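Local structure of Fe(2+) transporter FeoB (Legionella pneumophila, 3IBY) at residues V90-A93 with C94-E97; S174-V177 with A178-Q181; F199-Y202 with F203-L207; Y243-I246 with H247-V250. The protein probably transports ferrous iron across the inner membrane in a GTP-driven uptake system, this chain being its cytosolic part with the GTP-binding G domain. All coordinates share one frame; numbering follows the deposited sequence.

Contact 1 (V90-A93 with C94-E97); sequences VIDA and CHLE
D92 reaches across the turn to C94 and H95 at the point where strand 86-92 hands over to helix 96-106, the first corner of a beta-alpha-beta unit in the P-loop GTPase fold. Polar bonds from D92 organise the turn. Its carboxylate OD1 accepts the backbone N-H of C94 at 3.0 Å, nearly straight at 164° but from well above the carboxylate plane. The other oxygen, OD2, takes a weak bond from H95 ND1 at 3.4 Å; OD2 lies at the edge of the imidazole, near its plane, and the two flat groups stand almost perpendicular, 87° apart. With CG anti to the backbone N (chi1 -178°), the aspartate runs alongside the histidine and points the same way. Its main-chain O is used too, bonded to H95 N at 2.9 Å. H95 holds the N-cap position, and D92 grips the turn just before the helix with both carboxylate oxygens and its carbonyl.

Around this turn, D92 also touches C12 and M119, both predicted to bind GTP, consistent with a place beside the GTP site. The backbone of I91 pairs with A116 and N118 of strand 113-118. The apolar part lies with I91, whose side chain also packs on H99, L100 and T103 of the helix: its CG2 branch meets L96 CD1 at 3.7 Å.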
# COMPACT_ATOMS: atom_id res chain seq x y z
N VAL A 90 4.63 -3.41 4.44
CA VAL A 90 6.03 -3.43 4.90
C VAL A 90 6.82 -2.30 4.30
O VAL A 90 6.98 -2.21 3.09
CB VAL A 90 6.82 -4.67 4.46
CG1 VAL A 90 7.93 -4.93 5.48
CG2 VAL A 90 5.95 -5.81 4.32
N ILE A 91 7.39 -1.50 5.19
CA ILE A 91 8.19 -0.36 4.83
C ILE A 91 9.60 -0.61 5.26
O ILE A 91 9.83 -1.18 6.32
CB ILE A 91 7.69 0.84 5.58
CG1 ILE A 91 6.33 1.21 5.05
CG2 ILE A 91 8.62 2.02 5.43
CD1 ILE A 91 5.78 2.44 5.64
N ASP A 92 10.54 -0.13 4.45
CA ASP A 92 11.97 -0.11 4.79
C ASP A 92 12.29 1.23 5.43
O ASP A 92 12.24 2.24 4.76
CB ASP A 92 12.84 -0.32 3.53
CG ASP A 92 14.36 -0.37 3.85
OD1 ASP A 92 14.71 -0.04 4.99
OD2 ASP A 92 15.21 -0.73 2.97
N ALA A 93 12.67 1.24 6.70
CA ALA A 93 12.98 2.50 7.45
C ALA A 93 14.02 3.36 6.75
O ALA A 93 14.04 4.58 6.88
CB ALA A 93 13.40 2.20 8.86
N CYS A 94 14.86 2.74 5.98
CA CYS A 94 15.93 3.46 5.36
C CYS A 94 15.48 4.20 4.10
O CYS A 94 16.27 4.93 3.50
CB CYS A 94 17.06 2.48 4.98
SG CYS A 94 17.72 1.45 6.34
N HIS A 95 14.27 3.96 3.62
CA HIS A 95 13.86 4.61 2.38
C HIS A 95 12.43 4.94 2.53
O HIS A 95 11.62 4.56 1.67
CB HIS A 95 14.08 3.70 1.17
CG HIS A 95 15.50 3.33 0.96
ND1 HIS A 95 15.98 2.06 1.20
CD2 HIS A 95 16.58 4.07 0.60
CE1 HIS A 95 17.27 2.02 0.93
NE2 HIS A 95 17.66 3.23 0.57
N LEU A 96 12.13 5.63 3.63
CA LEU A 96 10.79 5.95 4.05
C LEU A 96 10.07 6.74 2.99
O LEU A 96 9.00 6.36 2.56
CB LEU A 96 10.86 6.75 5.35
CG LEU A 96 9.55 6.92 6.11
CD1 LEU A 96 9.01 5.53 6.53
CD2 LEU A 96 9.73 7.89 7.30
N GLU A 97 10.66 7.81 2.52
CA GLU A 97 9.95 8.68 1.61
C GLU A 97 9.51 7.97 0.33
O GLU A 97 8.37 8.19 -0.16
CB GLU A 97 10.79 9.89 1.27
CG GLU A 97 9.99 10.95 0.55
CD GLU A 97 10.70 12.29 0.52
OE1 GLU A 97 10.15 13.23 -0.09
OE2 GLU A 97 11.80 12.40 1.09

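Contact 2 (S174-V177 with A178-Q181); sequences SLSV and AAQQ
S176 OG accepts the backbone N-H of A179 at 3.0 Å and 169°, a nearly linear bond that makes S176 the N-cap of helix 177-193. The hydroxyl oxygen thus takes up an amide of the first turn, as an N-cap serine does. S176 OG also lies 3.4 Å from A178 CB and slightly farther from A179 CB. Behind the cap the regular helix bonds begin at once: Q180 N reaches S176 O at 2.7 Å, and Q181 N reaches V177 O at 2.9 Å. S176 therefore serves the first turn twice, through its side chain and through its carbonyl.

Next to the cap, the side chains of L175 and Q180 meet at about a right angle. The amide nitrogen of Q180 rests against the leucine, NE2 lying 3.4 Å from L175 CD1 and nearly as close to CB. The glutamine gets there by leaving with CG anti to the backbone N and bending at chi2 (63°), which turns its amide back toward the residue ahead of the cap. L175 CB also lies near A179 CB, at 4.3 Å.

In the outer layer, L175 and A179 face helix 234-253, the former touching A241 and the latter L234 and L237, so the start of helix 177-193 and the loop leading into it lean on that long helix, while V177, A178 and Q181 lie on the exposed side.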
# COMPACT_ATOMS: atom_id res chain seq x y z
N SER A 174 -2.93 18.15 -1.57
CA SER A 174 -3.30 19.44 -2.08
C SER A 174 -3.14 19.45 -3.59
O SER A 174 -2.05 19.29 -4.11
CB SER A 174 -2.46 20.53 -1.43
OG SER A 174 -2.95 21.78 -1.83
N LEU A 175 -4.25 19.60 -4.30
CA LEU A 175 -4.19 19.65 -5.75
C LEU A 175 -4.79 20.95 -6.21
O LEU A 175 -5.60 21.57 -5.50
CB LEU A 175 -4.92 18.45 -6.38
CG LEU A 175 -4.26 17.05 -6.27
CD1 LEU A 175 -5.28 15.93 -5.90
CD2 LEU A 175 -3.44 16.67 -7.54
N SER A 176 -4.39 21.35 -7.41
CA SER A 176 -5.02 22.45 -8.11
C SER A 176 -6.56 22.33 -8.18
O SER A 176 -7.15 21.24 -8.09
CB SER A 176 -4.40 22.62 -9.49
OG SER A 176 -5.38 22.50 -10.48
N VAL A 177 -7.22 23.47 -8.29
CA VAL A 177 -8.65 23.50 -8.29
C VAL A 177 -9.13 22.81 -9.56
O VAL A 177 -10.10 22.05 -9.53
CB VAL A 177 -9.16 24.98 -8.23
CG1 VAL A 177 -10.66 25.05 -8.48
CG2 VAL A 177 -8.81 25.59 -6.88
N ALA A 178 -8.43 23.09 -10.66
CA ALA A 178 -8.69 22.50 -11.97
C ALA A 178 -8.61 20.99 -11.85
O ALA A 178 -9.49 20.28 -12.31
CB ALA A 178 -7.67 22.99 -12.99
N ALA A 179 -7.53 20.54 -11.20
CA ALA A 179 -7.26 19.12 -10.99
C ALA A 179 -8.24 18.47 -10.00
O ALA A 179 -8.69 17.33 -10.21
CB ALA A 179 -5.81 18.91 -10.54
N GLN A 180 -8.59 19.18 -8.93
CA GLN A 180 -9.51 18.59 -7.97
C GLN A 180 -10.88 18.42 -8.64
O GLN A 180 -11.54 17.40 -8.52
CB GLN A 180 -9.57 19.42 -6.68
CG GLN A 180 -10.12 18.66 -5.45
CD GLN A 180 -9.24 17.43 -5.00
OE1 GLN A 180 -9.73 16.27 -4.96
NE2 GLN A 180 -7.96 17.69 -4.65
N GLN A 181 -11.27 19.43 -9.40
CA GLN A 181 -12.49 19.38 -10.17
C GLN A 181 -12.54 18.06 -10.99
O GLN A 181 -13.55 17.36 -10.96
CB GLN A 181 -12.58 20.63 -11.06
CG GLN A 181 -13.99 21.01 -11.55
CD GLN A 181 -14.26 20.71 -13.04
OE1 GLN A 181 -13.34 20.45 -13.84
NE2 GLN A 181 -15.55 20.77 -13.42

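Contact 3 (F199-Y202 with F203-L207); sequences FAYY and FSRRL
F199 and F203 stand one helical turn apart on helix 197-209, joined by F203 N to F199 O at 2.7 Å nearly along the C=O axis, with S204 N to A200 O and a weak R206 N to Y202 O continuing the ladder. Beside the first of these bonds, F203 CB sits over a face of the F199 ring, a CH-pi contact 3.9 Å from its centroid; the two rings are inclined by 32°. L207 CD2 lies over the centre of a face of the F203 ring.

Y201 and R205 form a cation-pi pair. The guanidinium lies flat on the phenol, CZ 3.9 Å from the centroid of the Y201 ring and the planes about 20° apart. R205 bends at chi2, folding its chain back along the helix so that the group comes down on the ring. S204 fixes its rotation: R205 NH1 donates to S204 OG at 2.9 Å, exactly in the guanidinium plane. The same hydroxyl is modelled implausibly close to Y201 O, so a bond there is doubtful in detail.

Y202 meets R206 differently. The guanidinium presents its edge to the ring, planes 73° apart, with R206 NE over a face of the phenol and NH2 3.5 Å from Y202 CD1. R206 is also held by salt bridges to E108 and E209.

Outward, Y202 packs on V79 and I80 of helix 70-81, whereas F203 touches L190 and T220. The arrangement is one of aromatic and arginine side chains paired at i to i+4 along a largely buried helix, here wedged between the G domain and the other helices of the helical domain that follows it in this cytosolic fragment.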
# COMPACT_ATOMS: atom_id res chain seq x y z
N PHE A 199 -14.38 1.85 -3.91
CA PHE A 199 -13.72 1.55 -5.16
C PHE A 199 -13.66 2.76 -6.11
O PHE A 199 -12.65 2.94 -6.81
CB PHE A 199 -14.36 0.36 -5.87
CG PHE A 199 -13.56 -0.06 -7.04
CD1 PHE A 199 -12.37 -0.73 -6.86
CD2 PHE A 199 -13.93 0.32 -8.32
CE1 PHE A 199 -11.58 -1.06 -7.94
CE2 PHE A 199 -13.12 -0.01 -9.41
CZ PHE A 199 -11.95 -0.69 -9.21
N ALA A 200 -14.71 3.58 -6.14
CA ALA A 200 -14.76 4.72 -7.04
C ALA A 200 -13.69 5.73 -6.68
O ALA A 200 -12.98 6.25 -7.58
CB ALA A 200 -16.09 5.38 -7.02
N TYR A 201 -13.56 6.01 -5.37
CA TYR A 201 -12.52 6.92 -4.92
C TYR A 201 -11.20 6.39 -5.42
O TYR A 201 -10.45 7.12 -6.04
CB TYR A 201 -12.49 7.10 -3.39
CG TYR A 201 -11.40 8.07 -2.91
CD1 TYR A 201 -11.67 9.43 -2.68
CD2 TYR A 201 -10.12 7.64 -2.69
CE1 TYR A 201 -10.66 10.31 -2.24
CE2 TYR A 201 -9.13 8.51 -2.25
CZ TYR A 201 -9.39 9.83 -2.03
OH TYR A 201 -8.36 10.64 -1.60
N TYR A 202 -10.94 5.10 -5.18
CA TYR A 202 -9.62 4.53 -5.46
C TYR A 202 -9.35 4.45 -6.95
O TYR A 202 -8.30 4.82 -7.41
CB TYR A 202 -9.50 3.12 -4.84
CG TYR A 202 -8.31 2.28 -5.30
CD1 TYR A 202 -7.08 2.34 -4.65
CD2 TYR A 202 -8.44 1.41 -6.36
CE1 TYR A 202 -6.01 1.55 -5.05
CE2 TYR A 202 -7.36 0.63 -6.78
CZ TYR A 202 -6.15 0.70 -6.13
OH TYR A 202 -5.11 -0.11 -6.59
N PHE A 203 -10.32 3.97 -7.70
CA PHE A 203 -10.16 3.75 -9.12
C PHE A 203 -9.96 5.07 -9.92
O PHE A 203 -9.27 5.09 -10.96
CB PHE A 203 -11.39 2.99 -9.60
CG PHE A 203 -11.33 2.61 -11.04
CD1 PHE A 203 -10.12 2.31 -11.66
CD2 PHE A 203 -12.51 2.52 -11.78
CE1 PHE A 203 -10.08 1.93 -12.99
CE2 PHE A 203 -12.49 2.14 -13.11
CZ PHE A 203 -11.28 1.85 -13.73
N SER A 204 -10.53 6.16 -9.40
CA SER A 204 -10.37 7.50 -9.98
C SER A 204 -8.92 8.00 -9.97
O SER A 204 -8.41 8.53 -10.99
CB SER A 204 -11.31 8.52 -9.27
OG SER A 204 -11.15 8.52 -7.87
N ARG A 205 -8.26 7.81 -8.82
CA ARG A 205 -6.85 8.17 -8.66
C ARG A 205 -5.99 7.37 -9.60
O ARG A 205 -5.09 7.91 -10.23
CB ARG A 205 -6.39 7.98 -7.22
CG ARG A 205 -6.66 9.18 -6.29
CD ARG A 205 -8.11 9.47 -6.17
NE ARG A 205 -8.39 10.70 -5.47
CZ ARG A 205 -9.57 11.32 -5.50
NH1 ARG A 205 -10.60 10.81 -6.18
NH2 ARG A 205 -9.74 12.43 -4.82
N ARG A 206 -6.28 6.09 -9.75
CA ARG A 206 -5.49 5.28 -10.66
C ARG A 206 -5.64 5.73 -12.12
O ARG A 206 -4.64 5.87 -12.87
CB ARG A 206 -5.86 3.80 -10.47
CG ARG A 206 -5.01 3.04 -9.43
CD ARG A 206 -4.07 3.95 -8.61
NE ARG A 206 -4.50 4.02 -7.23
CZ ARG A 206 -4.16 4.96 -6.36
NH1 ARG A 206 -3.40 6.00 -6.68
NH2 ARG A 206 -4.61 4.84 -5.13
N LEU A 207 -6.87 5.96 -12.53
CA LEU A 207 -7.14 6.52 -13.85
C LEU A 207 -6.35 7.82 -14.03
O LEU A 207 -5.66 8.00 -15.02
CB LEU A 207 -8.64 6.79 -14.00
CG LEU A 207 -9.47 5.77 -14.76
CD1 LEU A 207 -8.75 4.42 -14.79
CD2 LEU A 207 -10.90 5.70 -14.17

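Contact 4 (Y243-I246 with H247-V250); sequences YQKI and HEIV
H247 lies alongside Y243, one turn earlier on helix 234-253. Its CB sits over a face of the Y243 ring, 4.3 Å from the ring centroid in a CH-pi contact displaced toward the rim; this CB also passes 3.3 Å from Y243 O, which accepts H247 N. CG, anti to the backbone N (chi1 -177°), carries the imidazole out alongside the tyrosine, both side chains pointing the same way and the rings inclined by 31°. CG itself comes within 3.9 Å of Y243 OH. At ND1 the ring draws nearer to that hydroxyl, 3.4 Å from Y243 OH, but its firm polar partner is E97 OE1 of helix 96-106. CE1, beyond it, still borders the phenol oxygen. The histidine is thus set by the tyrosine ring beside it and by its hydrogen bond to E97 OE1, and the negative charge of E97 could favour its protonated form.

On another side of the same stretch K245 and E248 pair. K245 NZ reaches E248 OE1 at 3.3 Å, a salt bridge entered from above the carboxylate plane, with the lysine bent at chi2 to bring its chain across the glutamate.

On the buried side, I246 CG2 approaches V250 CG2 at 4.3 Å, and both residues rest on E97. I249 CD1 lies against K245 O, and the I249 side chain packs on L135, L138 and L139 of helix 132-139. These i to i+3 and i to i+4 pairs are those of an amphipathic helix, the last long one of the chain, laid against the G domain.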
# COMPACT_ATOMS: atom_id res chain seq x y z
N TYR A 243 3.66 13.22 -3.64
CA TYR A 243 4.98 13.50 -3.19
C TYR A 243 5.06 14.62 -2.12
O TYR A 243 5.80 14.52 -1.18
CB TYR A 243 5.85 13.89 -4.41
CG TYR A 243 7.14 14.55 -4.01
CD1 TYR A 243 8.24 13.78 -3.67
CD2 TYR A 243 7.25 15.95 -3.91
CE1 TYR A 243 9.44 14.37 -3.27
CE2 TYR A 243 8.47 16.55 -3.50
CZ TYR A 243 9.54 15.73 -3.18
OH TYR A 243 10.74 16.23 -2.76
N GLN A 244 4.32 15.70 -2.28
CA GLN A 244 4.51 16.85 -1.34
C GLN A 244 4.06 16.47 0.07
O GLN A 244 4.74 16.78 1.04
CB GLN A 244 3.79 18.08 -1.83
CG GLN A 244 4.57 18.90 -2.84
CD GLN A 244 3.76 20.12 -3.28
OE1 GLN A 244 2.70 19.97 -3.92
NE2 GLN A 244 4.24 21.33 -2.93
N LYS A 245 2.94 15.76 0.15
CA LYS A 245 2.37 15.36 1.41
C LYS A 245 3.32 14.36 2.05
O LYS A 245 3.45 14.29 3.28
CB LYS A 245 0.99 14.71 1.20
CG LYS A 245 0.18 14.37 2.51
CD LYS A 245 -0.04 15.64 3.42
CE LYS A 245 -0.83 15.39 4.74
NZ LYS A 245 -1.14 16.68 5.44
N ILE A 246 3.94 13.54 1.21
CA ILE A 246 4.76 12.48 1.74
C ILE A 246 6.06 13.11 2.21
O ILE A 246 6.53 12.76 3.28
CB ILE A 246 5.02 11.40 0.71
CG1 ILE A 246 3.77 10.56 0.56
CG2 ILE A 246 6.17 10.52 1.10
CD1 ILE A 246 3.82 9.76 -0.69
N HIS A 247 6.63 14.00 1.38
CA HIS A 247 7.86 14.74 1.74
C HIS A 247 7.59 15.49 3.04
O HIS A 247 8.39 15.47 3.94
CB HIS A 247 8.28 15.72 0.64
CG HIS A 247 9.56 16.46 0.92
ND1 HIS A 247 10.81 15.96 0.59
CD2 HIS A 247 9.79 17.68 1.47
CE1 HIS A 247 11.74 16.83 0.95
NE2 HIS A 247 11.15 17.88 1.48
N GLU A 248 6.44 16.09 3.15
CA GLU A 248 6.13 16.80 4.36
C GLU A 248 6.05 15.85 5.57
O GLU A 248 6.56 16.18 6.62
CB GLU A 248 4.89 17.72 4.16
CG GLU A 248 3.87 17.76 5.28
CD GLU A 248 2.59 18.50 4.86
OE1 GLU A 248 1.62 18.44 5.65
OE2 GLU A 248 2.55 19.12 3.76
N ILE A 249 5.49 14.66 5.42
CA ILE A 249 5.44 13.72 6.56
C ILE A 249 6.83 13.25 6.95
O ILE A 249 7.11 13.04 8.14
CB ILE A 249 4.58 12.46 6.25
CG1 ILE A 249 3.10 12.81 6.38
CG2 ILE A 249 4.92 11.27 7.18
CD1 ILE A 249 2.22 12.03 5.42
N VAL A 250 7.70 13.08 5.96
CA VAL A 250 9.05 12.57 6.21
C VAL A 250 9.83 13.62 7.01
O VAL A 250 10.41 13.31 8.05
CB VAL A 250 9.77 12.16 4.90
CG1 VAL A 250 11.21 11.84 5.16
CG2 VAL A 250 9.10 10.91 4.27

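In the fold
The four contacts follow one another along the chain. Contact 1 is in the G domain, at the end of a central strand of the sheet; contacts 2, 3 and 4 belong to the later helices 177-193, 197-209 and 234-253. Contacts 1 and 4, about 13 Å apart between centres, touch directly through E97 and H247, tying helix 96-106 to helix 234-253. Contacts 2 and 3, about 15 Å apart between centres, meet through Q180 and R205 on consecutive helices. Contacts 1 and 3 lie on opposite sides of the chain's centre, about 25 Å apart between centres. Helix 234-253 thus touches both the G domain and the start of helix 177-193, linking the two parts of this cytosolic fragment.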